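Local coordinates for protein involved in catabolism of external DNA (Legionella pneumophila subsp. pneumophila, PDB 2OO3), which probably methylates the N6 position of adenine 2030 in 23S ribosomal RNA, with S-adenosyl-L-methionine as the methyl donor, at residues A[15-20]-A[258-263]; A[113-118]-A[155-160]; A[148-153]-A[183-188]. All blocks are in the same frame, centred on the assembly; numbering follows the deposited sequence.

In the fold
The three contacts divide into one buried and two nearer the surface. Contact 1 is buried and wholly apolar, joining helices 14-30 and 249-263 from the two ends of the chain. Contacts 2 and 3 lie on the other side of the chain's centre, are only partly buried and rely on polar groups. Contact 2 is a charged pair between strand 115-119 and a turn, whereas contact 3 sets two helices beside each other and mixes a small apolar patch with amides and a lysine. Segments 148-153 and 155-160 follow closely in sequence, and contacts 2 and 3 touch through Y117 and L153. About 28 Å separates the centres of contacts 1 and 2.

Contact 1. Residues A[15-20]-A[258-263]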
loop_
_atom_site.group_PDB
_atom_site.type_symbol
_atom_site.label_atom_id
_atom_site.label_comp_id
_atom_site.label_asym_id
_atom_site.label_seq_id
_atom_site.Cartn_x
_atom_site.Cartn_y
_atom_site.Cartn_z
ATOM N N ALA A 15 3.006 9.602 1.050
ATOM C CA ALA A 15 3.054 8.316 0.353
ATOM C C ALA A 15 2.334 7.236 1.130
ATOM O O ALA A 15 1.620 6.416 0.541
ATOM C CB ALA A 15 4.493 7.895 0.134
ATOM N N ASP A 16 2.537 7.213 2.450
ATOM C CA ASP A 16 1.737 6.337 3.320
ATOM C C ASP A 16 0.252 6.584 3.147
ATOM O O ASP A 16 -0.536 5.664 3.092
ATOM C CB ASP A 16 2.110 6.528 4.790
ATOM C CG ASP A 16 3.236 5.578 5.239
ATOM O OD1 ASP A 16 3.727 4.773 4.404
ATOM O OD2 ASP A 16 3.618 5.644 6.440
ATOM N N VAL A 17 -0.145 7.846 3.078
ATOM C CA VAL A 17 -1.563 8.150 2.993
ATOM C C VAL A 17 -2.176 7.531 1.734
ATOM O O VAL A 17 -3.170 6.765 1.814
ATOM C CB VAL A 17 -1.838 9.679 3.040
ATOM C CG1 VAL A 17 -3.342 9.959 2.759
ATOM C CG2 VAL A 17 -1.446 10.230 4.401
ATOM N N ILE A 18 -1.582 7.818 0.567
ATOM C CA ILE A 18 -2.161 7.260 -0.651
ATOM C C ILE A 18 -2.043 5.729 -0.721
ATOM O O ILE A 18 -2.978 5.021 -1.144
ATOM C CB ILE A 18 -1.675 7.939 -1.955
ATOM C CG1 ILE A 18 -2.355 7.280 -3.189
ATOM C CG2 ILE A 18 -0.173 7.828 -2.118
ATOM C CD1 ILE A 18 -3.939 7.363 -3.211
ATOM N N LYS A 19 -0.916 5.198 -0.284
ATOM C CA LYS A 19 -0.740 3.740 -0.282
ATOM C C LYS A 19 -1.763 3.033 0.633
ATOM O O LYS A 19 -2.354 1.992 0.269
ATOM C CB LYS A 19 0.728 3.418 0.053
ATOM C CG LYS A 19 0.991 2.314 1.007
ATOM C CD LYS A 19 2.497 2.149 1.374
ATOM C CE LYS A 19 3.298 3.448 1.346
ATOM N NZ LYS A 19 4.692 3.230 1.835
ATOM N N HIS A 20 -1.989 3.586 1.819
ATOM C CA HIS A 20 -2.874 2.924 2.777
ATOM C C HIS A 20 -4.357 3.083 2.442
ATOM O O HIS A 20 -5.123 2.167 2.654
ATOM C CB HIS A 20 -2.567 3.374 4.201
ATOM C CG HIS A 20 -1.240 2.874 4.708
ATOM N ND1 HIS A 20 -0.493 3.563 5.640
ATOM C CD2 HIS A 20 -0.541 1.740 4.429
ATOM C CE1 HIS A 20 0.604 2.878 5.921
ATOM N NE2 HIS A 20 0.604 1.775 5.193
ATOM N N GLU A 258 -8.080 13.157 -6.264
ATOM C CA GLU A 258 -8.531 14.556 -6.338
ATOM C C GLU A 258 -8.603 15.169 -4.962
ATOM O O GLU A 258 -8.140 16.293 -4.762
ATOM C CB GLU A 258 -9.927 14.694 -6.937
ATOM C CG GLU A 258 -10.117 14.228 -8.354
ATOM C CD GLU A 258 -11.517 14.619 -8.829
ATOM O OE1 GLU A 258 -11.965 14.113 -9.882
ATOM O OE2 GLU A 258 -12.158 15.456 -8.120
ATOM N N THR A 259 -9.226 14.458 -4.013
ATOM C CA THR A 259 -9.289 14.945 -2.626
ATOM C C THR A 259 -7.898 15.211 -2.026
ATOM O O THR A 259 -7.663 16.267 -1.419
ATOM C CB THR A 259 -10.104 13.990 -1.707
ATOM O OG1 THR A 259 -11.395 13.806 -2.282
ATOM C CG2 THR A 259 -10.287 14.568 -0.347
ATOM N N LEU A 260 -6.981 14.264 -2.185
ATOM C CA LEU A 260 -5.625 14.429 -1.626
ATOM C C LEU A 260 -4.851 15.660 -2.176
ATOM O O LEU A 260 -4.085 16.321 -1.449
ATOM C CB LEU A 260 -4.818 13.131 -1.809
ATOM C CG LEU A 260 -5.377 11.944 -1.002
ATOM C CD1 LEU A 260 -4.485 10.746 -1.244
ATOM C CD2 LEU A 260 -5.420 12.304 0.523
ATOM N N THR A 261 -5.037 15.965 -3.456
ATOM C CA THR A 261 -4.359 17.119 -4.040
ATOM C C THR A 261 -4.904 18.417 -3.439
ATOM O O THR A 261 -4.256 19.449 -3.573
ATOM C CB THR A 261 -4.471 17.201 -5.566
ATOM O OG1 THR A 261 -5.841 17.355 -5.948
ATOM C CG2 THR A 261 -3.907 15.950 -6.241
ATOM N N THR A 262 -6.069 18.381 -2.784
ATOM C CA THR A 262 -6.539 19.576 -2.068
ATOM C C THR A 262 -5.835 19.748 -0.705
ATOM O O THR A 262 -5.861 20.830 -0.141
ATOM C CB THR A 262 -8.079 19.620 -1.867
ATOM O OG1 THR A 262 -8.491 18.664 -0.879
ATOM C CG2 THR A 262 -8.825 19.359 -3.185
ATOM N N TYR A 263 -5.220 18.682 -0.183
ATOM C CA TYR A 263 -4.471 18.743 1.081
ATOM C C TYR A 263 -2.963 18.863 0.874
ATOM O O TYR A 263 -2.284 19.521 1.641
ATOM C CB TYR A 263 -4.792 17.524 1.976
ATOM C CG TYR A 263 -6.234 17.489 2.444
ATOM C CD1 TYR A 263 -6.646 18.243 3.544
ATOM C CD2 TYR A 263 -7.186 16.717 1.781
ATOM C CE1 TYR A 263 -7.967 18.236 3.965
ATOM C CE2 TYR A 263 -8.528 16.706 2.188
ATOM C CZ TYR A 263 -8.907 17.452 3.280
ATOM O OH TYR A 263 -10.228 17.427 3.710
#
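L260 reaches from helix 249-263 toward helix 14-30 and spreads its two methyl branches over a pair of consecutive residues there. CD2 of L260 meets CG1 of V17 at 3.8 Å, and CD1 of L260 lies 4.0 Å from CD1 of I18, just as close to the I18 CB. The backbones stay well apart, with the CA atoms of I18 and L260 8.0 Å from each other, so the gap is filled by side chains alone, the leucine from one helix, the valine and isoleucine from the other. V17 helps by holding CG1 opposite its backbone nitrogen (chi1 173°), which directs that methyl at the leucine. All three residues are buried: V69 also touches L260, I66 and Y83 touch V17, and V256 and L257, one turn earlier on the leucine's own helix, also touch I18. In the Rossmann-like methyltransferase fold of this protein, the contact ties the helix ahead of the first sheet strand to the one leading into the last strand, 270-275. The other face of helix 14-30 turns to chemistry of a different kind. There K19 NZ bridges to D16 OD1 at 3.1 Å and also pairs with D166, the predicted proton acceptor, while H20 is predicted to bind S-adenosyl-L-methionine. Across the leucine, the far side of segment 258-263 is more open, with T262 exposed and T259 and T261 partly so. Its threonines bond back onto their own helix: T261 OG1 donates to E258 O at 2.8 Å, and T262 OG1 to T259 O at 2.6 Å, in the carbonyl plane.

Contact 2. Residues A[113-118]-A[155-160]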
loop_
_atom_site.group_PDB
_atom_site.type_symbol
_atom_site.label_atom_id
_atom_site.label_comp_id
_atom_site.label_asym_id
_atom_site.label_seq_id
_atom_site.Cartn_x
_atom_site.Cartn_y
_atom_site.Cartn_z
ATOM N N GLN A 113 -11.882 -15.953 8.380
ATOM C CA GLN A 113 -11.596 -17.036 7.409
ATOM C C GLN A 113 -10.347 -16.788 6.545
ATOM O O GLN A 113 -9.888 -17.671 5.831
ATOM C CB GLN A 113 -12.800 -17.274 6.474
ATOM C CG GLN A 113 -13.007 -16.086 5.527
ATOM C CD GLN A 113 -14.269 -16.181 4.734
ATOM O OE1 GLN A 113 -14.362 -17.015 3.819
ATOM N NE2 GLN A 113 -15.261 -15.321 5.052
ATOM N N ASP A 114 -9.817 -15.583 6.574
ATOM C CA ASP A 114 -8.751 -15.208 5.637
ATOM C C ASP A 114 -7.433 -15.637 6.223
ATOM O O ASP A 114 -7.374 -16.081 7.379
ATOM C CB ASP A 114 -8.783 -13.688 5.360
ATOM C CG ASP A 114 -10.097 -13.248 4.722
ATOM O OD1 ASP A 114 -10.605 -13.992 3.838
ATOM O OD2 ASP A 114 -10.639 -12.162 5.085
ATOM N N ARG A 115 -6.360 -15.518 5.461
ATOM C CA ARG A 115 -5.042 -15.859 6.010
ATOM C C ARG A 115 -4.064 -14.774 5.666
ATOM O O ARG A 115 -3.877 -14.472 4.469
ATOM C CB ARG A 115 -4.534 -17.186 5.443
ATOM C CG ARG A 115 -3.192 -17.594 5.965
ATOM C CD ARG A 115 -2.904 -19.074 5.682
ATOM N NE ARG A 115 -2.950 -19.348 4.250
ATOM C CZ ARG A 115 -1.886 -19.498 3.461
ATOM N NH1 ARG A 115 -0.651 -19.409 3.953
ATOM N NH2 ARG A 115 -2.070 -19.742 2.167
ATOM N N LEU A 116 -3.452 -14.192 6.699
ATOM C CA LEU A 116 -2.475 -13.101 6.511
ATOM C C LEU A 116 -1.084 -13.666 6.683
ATOM O O LEU A 116 -0.788 -14.362 7.658
ATOM C CB LEU A 116 -2.670 -11.955 7.525
ATOM C CG LEU A 116 -3.962 -11.108 7.466
ATOM C CD1 LEU A 116 -5.166 -11.869 8.022
ATOM C CD2 LEU A 116 -3.752 -9.780 8.206
ATOM N N TYR A 117 -0.211 -13.320 5.760
ATOM C CA TYR A 117 1.143 -13.742 5.835
ATOM C C TYR A 117 2.031 -12.494 5.705
ATOM O O TYR A 117 2.071 -11.831 4.646
ATOM C CB TYR A 117 1.384 -14.717 4.702
ATOM C CG TYR A 117 2.634 -15.512 4.834
ATOM C CD1 TYR A 117 2.580 -16.893 5.117
ATOM C CD2 TYR A 117 3.887 -14.916 4.649
ATOM C CE1 TYR A 117 3.743 -17.639 5.208
ATOM C CE2 TYR A 117 5.047 -15.660 4.740
ATOM C CZ TYR A 117 4.958 -17.012 5.016
ATOM O OH TYR A 117 6.085 -17.745 5.079
ATOM N N LEU A 118 2.739 -12.170 6.782
ATOM C CA LEU A 118 3.479 -10.919 6.846
ATOM C C LEU A 118 4.970 -11.205 6.910
ATOM O O LEU A 118 5.410 -11.982 7.766
ATOM C CB LEU A 118 3.073 -10.136 8.099
ATOM C CG LEU A 118 1.562 -9.907 8.305
ATOM C CD1 LEU A 118 1.235 -9.260 9.663
ATOM C CD2 LEU A 118 0.930 -9.091 7.090
ATOM N N PRO A 155 0.723 -20.238 -6.378
ATOM C CA PRO A 155 -0.646 -19.874 -6.010
ATOM C C PRO A 155 -1.019 -20.431 -4.635
ATOM O O PRO A 155 -0.576 -21.528 -4.282
ATOM C CB PRO A 155 -1.496 -20.546 -7.092
ATOM C CG PRO A 155 -0.664 -21.732 -7.541
ATOM C CD PRO A 155 0.760 -21.292 -7.414
ATOM N N PRO A 156 -1.815 -19.680 -3.852
ATOM C CA PRO A 156 -2.154 -20.135 -2.511
ATOM C C PRO A 156 -3.307 -21.127 -2.581
ATOM O O PRO A 156 -4.092 -21.072 -3.536
ATOM C CB PRO A 156 -2.622 -18.846 -1.804
ATOM C CG PRO A 156 -3.157 -17.988 -2.895
ATOM C CD PRO A 156 -2.449 -18.385 -4.185
ATOM N N PRO A 157 -3.435 -22.012 -1.559
ATOM C CA PRO A 157 -4.568 -22.953 -1.512
ATOM C C PRO A 157 -5.918 -22.264 -1.569
ATOM O O PRO A 157 -6.841 -22.825 -2.132
ATOM C CB PRO A 157 -4.380 -23.693 -0.166
ATOM C CG PRO A 157 -3.388 -22.833 0.630
ATOM C CD PRO A 157 -2.529 -22.161 -0.403
ATOM N N GLU A 158 -6.035 -21.051 -1.016
ATOM C CA GLU A 158 -7.267 -20.250 -1.093
ATOM C C GLU A 158 -7.675 -19.920 -2.537
ATOM O O GLU A 158 -8.858 -19.632 -2.826
ATOM C CB GLU A 158 -7.094 -18.933 -0.308
ATOM C CG GLU A 158 -7.003 -19.073 1.204
ATOM C CD GLU A 158 -5.567 -19.291 1.730
ATOM O OE1 GLU A 158 -4.628 -19.503 0.953
ATOM O OE2 GLU A 158 -5.385 -19.258 2.949
ATOM N N LYS A 159 -6.686 -19.908 -3.426
ATOM C CA LYS A 159 -6.879 -19.559 -4.840
ATOM C C LYS A 159 -7.323 -18.126 -5.095
ATOM O O LYS A 159 -7.712 -17.793 -6.210
ATOM C CB LYS A 159 -7.861 -20.533 -5.524
ATOM C CG LYS A 159 -7.167 -21.658 -6.237
ATOM C CD LYS A 159 -6.894 -22.793 -5.333
ATOM C CE LYS A 159 -6.835 -24.103 -6.133
ATOM N NZ LYS A 159 -7.819 -25.064 -5.531
ATOM N N ARG A 160 -7.280 -17.302 -4.051
ATOM C CA ARG A 160 -7.691 -15.906 -4.092
ATOM C C ARG A 160 -6.625 -15.217 -3.278
ATOM O O ARG A 160 -6.369 -15.626 -2.139
ATOM C CB ARG A 160 -8.990 -15.707 -3.314
ATOM C CG ARG A 160 -10.242 -16.247 -3.923
ATOM C CD ARG A 160 -11.447 -15.617 -3.204
ATOM N NE ARG A 160 -11.597 -14.200 -3.540
ATOM C CZ ARG A 160 -11.992 -13.238 -2.699
ATOM N NH1 ARG A 160 -12.264 -13.507 -1.413
ATOM N NH2 ARG A 160 -12.122 -11.991 -3.147
#
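A type I beta turn from P156 to K159, in the connection between helix 146-153 and strand 161-165, meets the beginning of strand 115-119 through an arginine-glutamate pair. R115 grips the carboxylate of E158 side-on. Its NE donates to E158 OE2 at 2.8 Å in a nearly straight bond (169°), and its NH2 donates to E158 OE1, also at 2.8 Å. Each oxygen receives its proton on the syn lone pair, and the guanidinium and carboxylate planes are only 12° apart, so the two flat groups lie nearly in one plane. Two parallel bonds of this kind fix the rotation of both ends. The chains themselves meet at about a right angle: E158 bends at chi2 (89°) to bring its carboxylate to the edge of the guanidinium, while R115 bends further out, at chi3. OE2 also lies 3.4 Å from the R115 CB, where the arginine leaves the strand.

The prolines shape the rest of the contact. P157 CD comes obliquely to R115 NH2 at 3.6 Å, and P156 approaches the same nitrogen more distantly. K159 N returns to P156 O at 2.8 Å, closing the turn that carries E158. R115 and P156 both touch F38 of the neighbouring strand, and R115 touches Y140 on the other adjoining strand. R160, just after the turn, donates to the backbone oxygens of L30 and K35. In the methyltransferase sheet, strands 115-119 and 161-165 flank strand 38-41, and the salt bridge spans this intervening strand, the turn being the return from helix to strand in the beta-alpha-beta crossover 139-142, 146-153, 161-165, typical of a Rossmann-like fold.

Contact 3. Residues A[148-153]-A[183-188]; sequences SKLNAL and KNAYSK. With SO4 (sulfate ion), chain C.
The side-chain amides of N151 and N184 meet at an oblique angle, their planes 55° apart. N151 ND2 lies 3.0 Å from N184 OD1, which approaches from one side of the N151 amide plane. K188 NZ stands off the other side, 3.1 Å from the same ND2; both of these nitrogens are donors, so they merely abut. On the side of segment 183-188 away from 148-153, the Y186 ring obliquely meets a sulfate, probably from the crystallisation liquor; any bond from its OH is weak and not settled. N151 reaches its position with CG opposite the backbone nitrogen (chi1 -178°), swinging the amide toward the second helix. What holds the lysine is the main chain: NZ of K188 donates to N151 O at 2.7 Å from slightly off the carbonyl plane.

Deeper in, L150 CB rests on A185 CB at 4.2 Å, and the small alanine lets the CA atoms of N151 and A185 come within 5.8 Å. The axes of segments 148-153 and 183-188 run almost parallel, 9° apart, as expected for neighbouring helices on one face of a Rossmann-like sheet; L150 also touches L40 of that sheet.

N151 O lies near the end of a weakly bonded helix, where the helix dipole might leave some negative charge. The lysine ammonium probably eases it, so a charge-assisted hydrogen bond joins the exposed edge and apolar contact the buried one.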
loop_
_atom_site.group_PDB
_atom_site.type_symbol
_atom_site.label_atom_id
_atom_site.label_comp_id
_atom_site.label_asym_id
_atom_site.label_seq_id
_atom_site.Cartn_x
_atom_site.Cartn_y
_atom_site.Cartn_z
ATOM N N SER A 148 11.573 -12.874 -1.994
ATOM C CA SER A 148 11.920 -14.262 -2.261
ATOM C C SER A 148 10.750 -15.198 -1.957
ATOM O O SER A 148 10.587 -16.197 -2.634
ATOM C CB SER A 148 13.214 -14.664 -1.507
ATOM O OG SER A 148 12.953 -14.975 -0.136
ATOM N N LYS A 149 9.901 -14.844 -0.996
ATOM C CA LYS A 149 8.737 -15.671 -0.635
ATOM C C LYS A 149 7.620 -15.741 -1.660
ATOM O O LYS A 149 6.840 -16.716 -1.656
ATOM C CB LYS A 149 8.119 -15.225 0.696
ATOM C CG LYS A 149 8.756 -15.836 1.908
ATOM C CD LYS A 149 8.528 -17.326 1.951
ATOM C CE LYS A 149 9.203 -17.961 3.151
ATOM N NZ LYS A 149 9.103 -19.442 3.035
ATOM N N LEU A 150 7.509 -14.718 -2.510
ATOM C CA LEU A 150 6.527 -14.733 -3.586
ATOM C C LEU A 150 6.514 -16.088 -4.326
ATOM O O LEU A 150 5.452 -16.694 -4.540
ATOM C CB LEU A 150 6.783 -13.586 -4.559
ATOM C CG LEU A 150 6.437 -12.176 -4.081
ATOM C CD1 LEU A 150 6.785 -11.149 -5.139
ATOM C CD2 LEU A 150 4.942 -12.087 -3.733
ATOM N N ASN A 151 7.701 -16.576 -4.677
ATOM C CA ASN A 151 7.835 -17.802 -5.431
ATOM C C ASN A 151 7.286 -19.034 -4.695
ATOM O O ASN A 151 6.669 -19.891 -5.309
ATOM C CB ASN A 151 9.310 -17.966 -5.820
ATOM C CG ASN A 151 9.586 -19.205 -6.679
ATOM O OD1 ASN A 151 10.541 -19.961 -6.392
ATOM N ND2 ASN A 151 8.794 -19.403 -7.750
ATOM N N ALA A 152 7.470 -19.089 -3.375
ATOM C CA ALA A 152 7.113 -20.268 -2.578
ATOM C C ALA A 152 5.633 -20.361 -2.210
ATOM O O ALA A 152 5.112 -21.477 -1.993
ATOM C CB ALA A 152 7.950 -20.305 -1.301
ATOM N N LEU A 153 4.969 -19.201 -2.116
ATOM C CA LEU A 153 3.648 -19.101 -1.497
ATOM C C LEU A 153 2.507 -18.976 -2.485
ATOM O O LEU A 153 1.355 -18.990 -2.071
ATOM C CB LEU A 153 3.582 -17.907 -0.528
ATOM C CG LEU A 153 4.571 -17.943 0.646
ATOM C CD1 LEU A 153 4.455 -16.694 1.454
ATOM C CD2 LEU A 153 4.329 -19.158 1.529
ATOM N N LYS A 183 6.728 -10.559 -11.935
ATOM C CA LYS A 183 6.520 -11.293 -13.172
ATOM C C LYS A 183 6.499 -12.799 -12.903
ATOM O O LYS A 183 5.616 -13.513 -13.414
ATOM C CB LYS A 183 7.590 -10.935 -14.228
ATOM C CG LYS A 183 7.314 -11.597 -15.607
ATOM C CD LYS A 183 8.309 -11.090 -16.655
ATOM C CE LYS A 183 8.364 -12.000 -17.840
ATOM N NZ LYS A 183 9.418 -11.529 -18.832
ATOM N N ASN A 184 7.413 -13.277 -12.057
ATOM C CA ASN A 184 7.503 -14.717 -11.776
ATOM C C ASN A 184 6.253 -15.196 -11.043
ATOM O O ASN A 184 5.684 -16.230 -11.397
ATOM C CB ASN A 184 8.726 -15.047 -10.913
ATOM C CG ASN A 184 8.714 -16.492 -10.411
ATOM O OD1 ASN A 184 8.602 -16.760 -9.190
ATOM N ND2 ASN A 184 8.796 -17.439 -11.358
ATOM N N ALA A 185 5.854 -14.415 -10.029
ATOM C CA ALA A 185 4.680 -14.684 -9.214
ATOM C C ALA A 185 3.443 -14.732 -10.107
ATOM O O ALA A 185 2.665 -15.661 -10.023
ATOM C CB ALA A 185 4.534 -13.599 -8.145
ATOM N N TYR A 186 3.287 -13.727 -10.969
ATOM C CA TYR A 186 2.147 -13.631 -11.862
ATOM C C TYR A 186 2.065 -14.857 -12.783
ATOM O O TYR A 186 0.958 -15.353 -13.050
ATOM C CB TYR A 186 2.230 -12.343 -12.691
ATOM C CG TYR A 186 1.056 -12.143 -13.612
ATOM C CD1 TYR A 186 -0.121 -11.523 -13.166
ATOM C CD2 TYR A 186 1.111 -12.585 -14.936
ATOM C CE1 TYR A 186 -1.188 -11.356 -14.017
ATOM C CE2 TYR A 186 0.066 -12.401 -15.785
ATOM C CZ TYR A 186 -1.077 -11.795 -15.322
ATOM O OH TYR A 186 -2.125 -11.651 -16.182
ATOM N N SER A 187 3.218 -15.355 -13.259
ATOM C CA SER A 187 3.200 -16.538 -14.147
ATOM C C SER A 187 2.552 -17.763 -13.476
ATOM O O SER A 187 1.924 -18.564 -14.153
ATOM C CB SER A 187 4.597 -16.890 -14.679
ATOM O OG SER A 187 5.436 -17.399 -13.655
ATOM N N LYS A 188 2.696 -17.872 -12.152
ATOM C CA LYS A 188 2.173 -18.996 -11.350
ATOM C C LYS A 188 0.768 -18.724 -10.807
ATOM O O LYS A 188 0.038 -19.648 -10.484
ATOM C CB LYS A 188 3.073 -19.241 -10.130
ATOM C CG LYS A 188 4.480 -19.725 -10.432
ATOM C CD LYS A 188 5.303 -19.676 -9.151
ATOM C CE LYS A 188 6.080 -20.969 -8.991
ATOM N NZ LYS A 188 6.295 -21.274 -7.557
HETATM S S SO4 C . -2.849 -10.146 -19.927
HETATM O O1 SO4 C . -3.471 -9.649 -18.706
HETATM O O2 SO4 C . -1.890 -11.191 -19.567
HETATM O O3 SO4 C . -3.894 -10.705 -20.782
HETATM O O4 SO4 C . -2.128 -9.091 -20.629
#